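Local structure of beta-xylanase (Roseburia intestinalis L1-82, 6SGF) at residues Lys15-Ala21 with Tyr38-Thr44; Lys65-Ser69 with Met110-Asp114. The protein binds xylan weakly through this CBM86 carbohydrate-binding module, one domain of a longer family 10 glycoside hydrolase that probably hydrolyses internal beta-1,4-xylosidic linkages. All coordinates share one frame; numbering follows the deposited sequence.

Contact 1 of 2, residues Lys15-Ala21 with Tyr38-Thr44; sequences KVAWGDA and YNQVKWT. With XYP (beta-D-xylopyranose), chain H; XYP (beta-D-xylopyranose), chain C; XYP (beta-D-xylopyranose), chain D.
A classic beta bulge joins Ala-17 and Trp-18 of edge strand 15-19 to Lys-42 of its antiparallel neighbour, strand 40-50, and the same ladder runs on into the xylan-binding site. Both bulge residues point their amides at one carbonyl: Ala-17 N lies 2.7 Å from Lys-42 O, while the bond from Trp-18 N is weak. Lys-42 N answers with a bond of 2.8 Å to Trp-18 O. Val-16 and Val-41 meet at about a right angle, CG1 against CG1. Val-41 CG1 also sits over one face of the Trp-43 indole, 3.6 Å above its plane, and Val-16 CG2 reaches the pyrrole part of that ring; Trp-30 and Tyr-23 add to this apolar layer. On the face of Trp-18 and Lys-42 the indole of Trp-18 offers its edge to Gln-40, CZ3 touching CG.

Past the strand end the Asp-20 carboxylate joins the pairing. CG stands between the backbone N and the carbonyl carbon (chi1 51°), which carries OD1 to within 2.8 Å of Gln-40 N, and a water ties OD2 to Gln-40 NE2 and Tyr-38 O. Gln-40 O takes a bond from Ala-21 N and a weak one from Asp-20 N. The Gln-40 chain then extends toward the sugar, with OE1 held by Lys-71. Tyr-38 lays a ring face against the xylose of chain H, whose C5 is 4.0 Å above the ring centre. Gln-40 NE2 donates to O2 of that xylose at 3.0 Å, nearly straight at 169°.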
ATOM      1  N   LYS B  15       3.864  11.387  -6.042  1.00 19.70           N
ATOM      2  CA  LYS B  15       3.381  12.714  -6.478  1.00 19.77           C
ATOM      3  C   LYS B  15       3.228  12.744  -7.988  1.00 16.74           C
ATOM      4  O   LYS B  15       4.054  12.210  -8.648  1.00 19.71           O
ATOM      5  CB  LYS B  15       4.350  13.802  -6.066  1.00 28.23           C
ATOM      6  CG  LYS B  15       3.981  14.465  -4.763  1.00 39.59           C
ATOM      7  CD  LYS B  15       4.629  13.835  -3.588  1.00 52.96           C
ATOM      8  CE  LYS B  15       4.097  14.382  -2.280  1.00 48.18           C
ATOM      9  NZ  LYS B  15       3.416  13.329  -1.503  1.00 51.89           N
ATOM     10  N   VAL B  16       2.175  13.363  -8.485  1.00 15.97           N
ATOM     11  CA  VAL B  16       1.937  13.399  -9.923  1.00 17.20           C
ATOM     12  C   VAL B  16       2.921  14.386 -10.560  1.00 24.00           C
ATOM     13  O   VAL B  16       2.990  15.556 -10.188  1.00 21.20           O
ATOM     14  CB  VAL B  16       0.491  13.791 -10.265  1.00 22.14           C
ATOM     15  CG1 VAL B  16       0.341  13.961 -11.810  1.00 21.97           C
ATOM     16  CG2 VAL B  16      -0.507  12.743  -9.781  1.00 20.83           C
ATOM     17  N   ALA B  17       3.683  13.897 -11.534  1.00 16.59           N
ATOM     18  CA  ALA B  17       4.589  14.763 -12.287  1.00 18.02           C
ATOM     19  C   ALA B  17       3.896  15.392 -13.503  1.00 26.28           C
ATOM     20  O   ALA B  17       4.140  16.557 -13.851  1.00 22.44           O
ATOM     21  CB  ALA B  17       5.821  13.980 -12.756  1.00 22.92           C
ATOM     22  N   TRP B  18       3.032  14.628 -14.155  1.00 18.23           N
ATOM     23  CA  TRP B  18       2.382  15.032 -15.393  1.00 20.02           C
ATOM     24  C   TRP B  18       1.194  14.112 -15.577  1.00 18.46           C
ATOM     25  O   TRP B  18       1.250  12.932 -15.210  1.00 17.97           O
ATOM     26  CB  TRP B  18       3.327  14.924 -16.585  1.00 19.63           C
ATOM     27  CG  TRP B  18       2.855  15.506 -17.887  1.00 22.85           C
ATOM     28  CD1 TRP B  18       3.112  16.775 -18.354  1.00 26.86           C
ATOM     29  CD2 TRP B  18       2.089  14.849 -18.920  1.00 18.55           C
ATOM     30  NE1 TRP B  18       2.565  16.943 -19.608  1.00 28.62           N
ATOM     31  CE2 TRP B  18       1.933  15.778 -19.982  1.00 21.94           C
ATOM     32  CE3 TRP B  18       1.527  13.589 -19.047  1.00 18.59           C
ATOM     33  CZ2 TRP B  18       1.218  15.481 -21.142  1.00 23.45           C
ATOM     34  CZ3 TRP B  18       0.829  13.282 -20.205  1.00 24.41           C
ATOM     35  CH2 TRP B  18       0.681  14.237 -21.248  1.00 20.29           C
ATOM     36  N   GLY B  19       0.118  14.648 -16.093  1.00 17.01           N
ATOM     37  CA  GLY B  19      -0.987  13.786 -16.428  1.00 17.64           C
ATOM     38  C   GLY B  19      -2.080  14.439 -17.233  1.00 19.16           C
ATOM     39  O   GLY B  19      -2.617  15.476 -16.825  1.00 20.57           O
ATOM     40  N   ASP B  20      -2.465  13.840 -18.356  1.00 19.90           N
ATOM     41  CA  ASP B  20      -3.655  14.323 -19.047  1.00 17.62           C
ATOM     42  C   ASP B  20      -4.879  13.454 -18.768  1.00 24.39           C
ATOM     43  O   ASP B  20      -5.990  13.792 -19.197  1.00 23.86           O
ATOM     44  CB  ASP B  20      -3.418  14.431 -20.563  1.00 21.92           C
ATOM     45  CG  ASP B  20      -2.843  13.167 -21.194  1.00 21.20           C
ATOM     46  OD1 ASP B  20      -2.668  12.116 -20.525  1.00 27.15           O
ATOM     47  OD2 ASP B  20      -2.554  13.238 -22.414  1.00 23.96           O
ATOM     48  N   ALA B  21      -4.714  12.358 -18.035  1.00 20.64           N
ATOM     49  CA  ALA B  21      -5.859  11.725 -17.403  1.00 21.11           C
ATOM     50  C   ALA B  21      -6.345  12.584 -16.240  1.00 22.72           C
ATOM     51  O   ALA B  21      -5.650  13.485 -15.766  1.00 25.08           O
ATOM     52  CB  ALA B  21      -5.488  10.329 -16.901  1.00 24.26           C
ATOM     53  N   TYR B  38      -4.470   7.107 -25.107  1.00 19.11           N
ATOM     54  CA  TYR B  38      -3.110   7.427 -24.668  1.00 17.67           C
ATOM     55  C   TYR B  38      -3.089   8.434 -23.521  1.00 17.96           C
ATOM     56  O   TYR B  38      -1.989   8.827 -23.087  1.00 18.67           O
ATOM     57  CB  TYR B  38      -2.188   7.941 -25.801  1.00 19.24           C
ATOM     58  CG  TYR B  38      -2.037   6.914 -26.910  1.00 22.47           C
ATOM     59  CD1 TYR B  38      -1.782   5.589 -26.615  1.00 21.32           C
ATOM     60  CD2 TYR B  38      -2.170   7.266 -28.253  1.00 29.86           C
ATOM     61  CE1 TYR B  38      -1.679   4.629 -27.616  1.00 25.77           C
ATOM     62  CE2 TYR B  38      -2.057   6.297 -29.270  1.00 25.94           C
ATOM     63  CZ  TYR B  38      -1.806   4.990 -28.934  1.00 28.79           C
ATOM     64  OH  TYR B  38      -1.677   4.012 -29.898  1.00 27.42           O
ATOM     65  N   ASN B  39      -4.251   8.837 -22.990  1.00 18.53           N
ATOM     66  CA  ASN B  39      -4.299   9.556 -21.724  1.00 16.73           C
ATOM     67  C   ASN B  39      -3.523   8.750 -20.677  1.00 15.80           C
ATOM     68  O   ASN B  39      -3.577   7.516 -20.642  1.00 14.52           O
ATOM     69  CB  ASN B  39      -5.742   9.732 -21.213  1.00 18.30           C
ATOM     70  CG  ASN B  39      -6.459  11.003 -21.726  1.00 22.89           C
ATOM     71  OD1 ASN B  39      -7.605  11.242 -21.347  1.00 23.43           O
ATOM     72  ND2 ASN B  39      -5.812  11.787 -22.564  1.00 21.29           N
ATOM     73  N   GLN B  40      -2.834   9.451 -19.797  1.00 15.28           N
ATOM     74  CA  GLN B  40      -1.917   8.789 -18.883  1.00 17.29           C
ATOM     75  C   GLN B  40      -1.552   9.713 -17.721  1.00 17.67           C
ATOM     76  O   GLN B  40      -1.800  10.933 -17.740  1.00 15.13           O
ATOM     77  CB  GLN B  40      -0.653   8.342 -19.608  1.00 17.73           C
ATOM     78  CG  GLN B  40       0.164   9.519 -20.060  1.00 20.28           C
ATOM     79  CD  GLN B  40       1.340   9.103 -20.917  1.00 21.30           C
ATOM     80  OE1 GLN B  40       2.226   8.364 -20.479  1.00 18.24           O
ATOM     81  NE2 GLN B  40       1.347   9.572 -22.142  1.00 17.36           N
ATOM     82  N   VAL B  41      -0.934   9.099 -16.703  1.00 13.57           N
ATOM     83  CA  VAL B  41      -0.402   9.806 -15.544  1.00 12.84           C
ATOM     84  C   VAL B  41       1.024   9.341 -15.343  1.00 16.19           C
ATOM     85  O   VAL B  41       1.351   8.177 -15.604  1.00 15.87           O
ATOM     86  CB  VAL B  41      -1.226   9.551 -14.266  1.00 14.25           C
ATOM     87  CG1 VAL B  41      -0.665  10.345 -13.082  1.00 18.84           C
ATOM     88  CG2 VAL B  41      -2.653   9.908 -14.492  1.00 19.51           C
ATOM     89  N   LYS B  42       1.880  10.255 -14.921  1.00 13.97           N
ATOM     90  CA  LYS B  42       3.262   9.960 -14.588  1.00 15.02           C
ATOM     91  C   LYS B  42       3.498  10.407 -13.153  1.00 16.82           C
ATOM     92  O   LYS B  42       3.165  11.536 -12.809  1.00 16.36           O
ATOM     93  CB  LYS B  42       4.226  10.677 -15.530  1.00 14.68           C
ATOM     94  CG  LYS B  42       5.675  10.550 -15.097  1.00 22.39           C
ATOM     95  CD  LYS B  42       6.605  11.342 -16.045  1.00 19.51           C
ATOM     96  CE  LYS B  42       8.040  11.223 -15.638  1.00 21.36           C
ATOM     97  NZ  LYS B  42       8.967  11.980 -16.548  1.00 28.27           N
ATOM     98  N   TRP B  43       4.032   9.513 -12.312  1.00 13.42           N
ATOM     99  CA  TRP B  43       4.333   9.832 -10.925  1.00 15.71           C
ATOM    100  C   TRP B  43       5.837   9.777 -10.657  1.00 18.00           C
ATOM    101  O   TRP B  43       6.510   8.823 -11.061  1.00 17.60           O
ATOM    102  CB  TRP B  43       3.670   8.862  -9.957  1.00 17.78           C
ATOM    103  CG  TRP B  43       2.201   8.815  -9.871  1.00 15.81           C
ATOM    104  CD1 TRP B  43       1.404   9.492  -8.994  1.00 16.90           C
ATOM    105  CD2 TRP B  43       1.345   7.978 -10.639  1.00 16.32           C
ATOM    106  NE1 TRP B  43       0.077   9.145  -9.199  1.00 19.06           N
ATOM    107  CE2 TRP B  43       0.022   8.209 -10.195  1.00 16.58           C
ATOM    108  CE3 TRP B  43       1.562   7.064 -11.681  1.00 15.50           C
ATOM    109  CZ2 TRP B  43      -1.061   7.548 -10.734  1.00 17.21           C
ATOM    110  CZ3 TRP B  43       0.481   6.418 -12.223  1.00 16.58           C
ATOM    111  CH2 TRP B  43      -0.816   6.652 -11.747  1.00 19.57           C
ATOM    112  N   THR B  44       6.335  10.741  -9.884  1.00 15.91           N
ATOM    113  CA  THR B  44       7.713  10.746  -9.435  1.00 18.07           C
ATOM    114  C   THR B  44       7.875   9.892  -8.184  1.00 22.66           C
ATOM    115  O   THR B  44       7.007   9.875  -7.303  1.00 18.65           O
ATOM    116  CB  THR B  44       8.176  12.180  -9.129  1.00 27.49           C
ATOM    117  OG1 THR B  44       7.887  13.042 -10.246  1.00 29.77           O
ATOM    118  CG2 THR B  44       9.699  12.185  -8.849  1.00 29.65           C
TER
HETATM  119  C1  XYP H   2       2.139   8.970 -26.201  1.00 22.39           C
HETATM  120  C2  XYP H   2       2.507   7.954 -25.118  1.00 23.43           C
HETATM  121  C3  XYP H   2       3.077   6.733 -25.751  1.00 17.42           C
HETATM  122  C4  XYP H   2       2.226   6.222 -26.892  1.00 17.59           C
HETATM  123  C5  XYP H   2       1.894   7.298 -27.935  1.00 20.01           C
HETATM  124  O2  XYP H   2       3.375   8.593 -24.179  1.00 22.04           O
HETATM  125  O3  XYP H   2       3.173   5.705 -24.723  1.00 18.14           O
HETATM  126  O4  XYP H   2       2.965   5.152 -27.503  1.00 18.88           O
HETATM  127  O5  XYP H   2       1.218   8.377 -27.214  1.00 20.90           O
HETATM  128  O1  XYP C   1       0.944  15.149 -26.904  1.00 60.87           O
HETATM  129  C1  XYP C   1       0.750  13.945 -26.282  1.00 45.04           C
HETATM  130  C2  XYP C   1      -0.030  13.011 -27.215  1.00 49.15           C
HETATM  131  C3  XYP C   1      -0.118  11.602 -26.745  1.00 39.21           C
HETATM  132  C4  XYP C   1       1.271  11.226 -26.330  1.00 30.12           C
HETATM  133  C5  XYP C   1       1.917  12.119 -25.267  1.00 40.10           C
HETATM  134  O2  XYP C   1      -1.350  13.564 -27.319  1.00 51.02           O
HETATM  135  O3  XYP C   1      -0.537  10.703 -27.823  1.00 40.62           O
HETATM  136  O4  XYP C   1       1.204   9.919 -25.806  1.00 25.29           O
HETATM  137  O5  XYP C   1       2.101  13.457 -25.859  1.00 48.90           O
HETATM  138  C1  XYP D   3       2.348   4.126 -28.189  1.00 20.58           C
HETATM  139  C2  XYP D   3       3.371   3.310 -28.980  1.00 20.33           C
HETATM  140  C3  XYP D   3       2.761   2.128 -29.653  1.00 23.62           C
HETATM  141  C4  XYP D   3       2.021   1.325 -28.645  1.00 25.73           C
HETATM  142  C5  XYP D   3       1.051   2.150 -27.790  1.00 20.94           C
HETATM  143  O2  XYP D   3       3.976   4.122 -29.988  1.00 23.59           O
HETATM  144  O3  XYP D   3       3.820   1.292 -30.166  1.00 21.05           O
HETATM  145  O4  XYP D   3       1.181   0.354 -29.265  1.00 25.11           O
HETATM  146  O5  XYP D   3       1.748   3.238 -27.128  1.00 20.21           O
HETATM  147  O   HOH W   1       6.965  10.925  -4.616  1.00 28.47           O
HETATM  148  O   HOH W   2      -0.896  11.062 -23.225  1.00 22.75           O

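Contact 2 of 2, residues Lys65-Ser69 with Met110-Asp114; sequences KVPIS and MITED. With XYP (beta-D-xylopyranose), chain H.
Ser-69 and Met-110 form the tight end of this contact, a single antiparallel hydrogen-bonded pair where strand 68-73 runs beside the end of strand 103-110. Ser-69 N donates to Met-110 O at 2.8 Å, and Met-110 N returns a bond of 2.9 Å to Ser-69 O. Their side chains share the sugar-binding face. Met-110 first runs out extended and then turns at its last torsion (chi3 74°), bringing CE back to 4.0 Å from Ser-69 CB. The same methyl and SD lie against O3 of the xylose in chain H, so the terminal methyl is wedged between serine and sugar. Tyr-86 packs on Ser-69, Met-110 and Thr-112 alike.

The apolar part is small but buried. Val-66 and Ile-111 cross at about a right angle, with CG1 of the valine 3.9 Å from CG2 of the isoleucine; Ala-119 and Pro-116 pack against them from the following part of the chain.

Before Ile-68 on one strand and after Ile-111 on the other, direct pairing gives way to water. One water donates to Pro-67 O at 2.8 Å and accepts from Thr-112 N, standing in for a direct backbone bond. A second joins the two hydroxyls, 2.9 Å from both Ser-69 OG and Thr-112 OG1, while Thr-112 CG2 rests on Ser-69 OG. On the more open side, Glu-113 bends back until OE1 is 3.9 Å from Pro-67 CD, a loose touch without a polar bond. Such splaying of an antiparallel pair, with water linking the separated backbones, here lies beside the glycan site on a five-stranded sheet of the beta-sandwich module.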
ATOM      1  N   LYS B  65     -11.371  -0.966 -14.642  1.00 14.54           N
ATOM      2  CA  LYS B  65     -12.490  -1.052 -15.566  1.00 20.27           C
ATOM      3  C   LYS B  65     -12.066  -0.873 -17.011  1.00 25.44           C
ATOM      4  O   LYS B  65     -12.931  -0.660 -17.867  1.00 24.21           O
ATOM      5  CB  LYS B  65     -13.569  -0.027 -15.230  1.00 17.46           C
ATOM      6  CG  LYS B  65     -14.054  -0.096 -13.807  1.00 21.90           C
ATOM      7  CD  LYS B  65     -15.035  -1.163 -13.538  1.00 30.95           C
ATOM      8  CE  LYS B  65     -15.614  -0.968 -12.119  1.00 38.23           C
ATOM      9  NZ  LYS B  65     -14.736  -1.587 -11.068  1.00 37.91           N
ATOM     10  N   VAL B  66     -10.767  -0.935 -17.299  1.00 19.86           N
ATOM     11  CA  VAL B  66     -10.236  -0.788 -18.657  1.00 23.01           C
ATOM     12  C   VAL B  66      -8.869  -1.463 -18.695  1.00 22.73           C
ATOM     13  O   VAL B  66      -8.156  -1.442 -17.673  1.00 19.30           O
ATOM     14  CB  VAL B  66     -10.167   0.700 -19.049  1.00 20.85           C
ATOM     15  CG1 VAL B  66      -9.247   1.456 -18.065  1.00 22.50           C
ATOM     16  CG2 VAL B  66      -9.686   0.867 -20.496  1.00 25.75           C
ATOM     17  N   PRO B  67      -8.447  -2.083 -19.808  1.00 19.64           N
ATOM     18  CA  PRO B  67      -7.056  -2.574 -19.873  1.00 15.77           C
ATOM     19  C   PRO B  67      -6.071  -1.422 -19.728  1.00 13.09           C
ATOM     20  O   PRO B  67      -6.333  -0.308 -20.186  1.00 18.27           O
ATOM     21  CB  PRO B  67      -6.961  -3.225 -21.258  1.00 17.43           C
ATOM     22  CG  PRO B  67      -8.414  -3.528 -21.643  1.00 26.32           C
ATOM     23  CD  PRO B  67      -9.206  -2.427 -21.029  1.00 23.47           C
ATOM     24  N   ILE B  68      -4.941  -1.683 -19.061  1.00 12.77           N
ATOM     25  CA  ILE B  68      -3.989  -0.616 -18.768  1.00 14.43           C
ATOM     26  C   ILE B  68      -2.608  -0.958 -19.321  1.00 16.20           C
ATOM     27  O   ILE B  68      -2.237  -2.118 -19.489  1.00 17.12           O
ATOM     28  CB  ILE B  68      -3.873  -0.281 -17.250  1.00 14.57           C
ATOM     29  CG1 ILE B  68      -3.450  -1.503 -16.411  1.00 13.96           C
ATOM     30  CG2 ILE B  68      -5.147   0.287 -16.751  1.00 20.68           C
ATOM     31  CD1 ILE B  68      -3.283  -1.191 -14.959  1.00 16.71           C
ATOM     32  N   SER B  69      -1.834   0.101 -19.552  1.00 13.99           N
ATOM     33  CA  SER B  69      -0.428   0.048 -19.896  1.00 12.94           C
ATOM     34  C   SER B  69       0.385   0.632 -18.750  1.00 15.10           C
ATOM     35  O   SER B  69      -0.023   1.613 -18.119  1.00 19.12           O
ATOM     36  CB  SER B  69      -0.193   0.819 -21.199  1.00 14.72           C
ATOM     37  OG  SER B  69      -0.903   0.126 -22.226  1.00 16.86           O
ATOM     38  N   MET B 110      -1.176   4.275 -18.427  1.00 12.27           N
ATOM     39  CA  MET B 110      -1.746   4.824 -19.652  1.00 15.04           C
ATOM     40  C   MET B 110      -2.811   3.865 -20.191  1.00 18.84           C
ATOM     41  O   MET B 110      -2.770   2.669 -19.914  1.00 13.92           O
ATOM     42  CB  MET B 110      -0.629   5.026 -20.695  1.00 16.54           C
ATOM     43  CG  MET B 110      -1.087   5.487 -22.041  1.00 16.82           C
ATOM     44  SD  MET B 110       0.322   5.642 -23.192  1.00 17.61           S
ATOM     45  CE  MET B 110       0.736   3.950 -23.577  1.00 15.50           C
ATOM     46  N   ILE B 111      -3.757   4.374 -20.983  1.00 15.69           N
ATOM     47  CA  ILE B 111      -4.689   3.503 -21.709  1.00 15.99           C
ATOM     48  C   ILE B 111      -4.398   3.573 -23.203  1.00 18.47           C
ATOM     49  O   ILE B 111      -4.008   4.620 -23.729  1.00 17.13           O
ATOM     50  CB  ILE B 111      -6.173   3.840 -21.442  1.00 14.05           C
ATOM     51  CG1 ILE B 111      -6.501   5.278 -21.811  1.00 16.40           C
ATOM     52  CG2 ILE B 111      -6.517   3.522 -19.986  1.00 20.27           C
ATOM     53  CD1 ILE B 111      -7.888   5.397 -22.460  1.00 25.89           C
ATOM     54  N   THR B 112      -4.616   2.448 -23.891  1.00 20.72           N
ATOM     55  CA  THR B 112      -4.488   2.401 -25.345  1.00 16.92           C
ATOM     56  C   THR B 112      -5.830   2.299 -26.046  1.00 22.76           C
ATOM     57  O   THR B 112      -5.872   2.292 -27.286  1.00 21.01           O
ATOM     58  CB  THR B 112      -3.618   1.220 -25.798  1.00 19.87           C
ATOM     59  OG1 THR B 112      -4.135   0.008 -25.255  1.00 20.98           O
ATOM     60  CG2 THR B 112      -2.181   1.388 -25.333  1.00 19.87           C
ATOM     61  N   GLU B 113      -6.929   2.216 -25.306  1.00 23.32           N
ATOM     62  CA  GLU B 113      -8.247   2.137 -25.934  1.00 21.48           C
ATOM     63  C   GLU B 113      -8.564   3.393 -26.752  1.00 24.65           C
ATOM     64  O   GLU B 113      -8.489   4.521 -26.247  1.00 23.64           O
ATOM     65  CB  GLU B 113      -9.298   1.944 -24.845  1.00 22.20           C
ATOM     66  CG  GLU B 113     -10.575   1.241 -25.233  1.00 41.88           C
ATOM     67  CD  GLU B 113     -10.360  -0.234 -25.512  1.00 48.51           C
ATOM     68  OE1 GLU B 113     -10.258  -1.050 -24.545  1.00 47.00           O
ATOM     69  OE2 GLU B 113     -10.299  -0.563 -26.711  1.00 48.55           O
ATOM     70  N   ASP B 114      -8.987   3.188 -28.009  1.00 27.42           N
ATOM     71  CA  ASP B 114      -9.212   4.300 -28.937  1.00 28.04           C
ATOM     72  C   ASP B 114     -10.458   5.123 -28.594  1.00 26.85           C
ATOM     73  O   ASP B 114     -10.494   6.314 -28.907  1.00 27.69           O
ATOM     74  CB  ASP B 114      -9.227   3.795 -30.383  1.00 35.70           C
ATOM     75  CG  ASP B 114     -10.331   2.842 -30.649  1.00 35.96           C
ATOM     76  OD1 ASP B 114     -11.027   2.480 -29.682  1.00 41.80           O
ATOM     77  OD2 ASP B 114     -10.514   2.472 -31.826  1.00 51.06           O
TER
HETATM   78  C1  XYP H   2       2.139   8.970 -26.201  1.00 22.39           C
HETATM   79  C2  XYP H   2       2.507   7.954 -25.118  1.00 23.43           C
HETATM   80  C3  XYP H   2       3.077   6.733 -25.751  1.00 17.42           C
HETATM   81  C4  XYP H   2       2.226   6.222 -26.892  1.00 17.59           C
HETATM   82  C5  XYP H   2       1.894   7.298 -27.935  1.00 20.01           C
HETATM   83  O2  XYP H   2       3.375   8.593 -24.179  1.00 22.04           O
HETATM   84  O3  XYP H   2       3.173   5.705 -24.723  1.00 18.14           O
HETATM   85  O4  XYP H   2       2.965   5.152 -27.503  1.00 18.88           O
HETATM   86  O5  XYP H   2       1.218   8.377 -27.214  1.00 20.90           O
HETATM   87  O   HOH W   3      -3.719  -0.447 -22.394  1.00 17.38           O
HETATM   88  O   HOH W   4      -6.568   0.477 -22.842  1.00 21.51           O

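From the N terminus, contact 1 closes first: after strand 15-19 the chain passes through strands 22-26 and 29-34 of the other sheet, then returns as strand 40-50 alongside strand 15-19. Contact 2 closes later, spanning the 40 residues between 65-69 and 110-114. The two closures are in series, neither nested nor crossed. Strand 103-110 lies between 40-50 and 68-73, so the contacts sit on one five-stranded sheet and meet at the C-terminal end of this central strand: Tyr-38 N and Ile-111 O are 2.9 Å apart, probably hydrogen-bonded, and Gln-40 CB packs on Met-110 CB. Both reach the xylose of chain H, which Lys-71 and Asp-78 also bind.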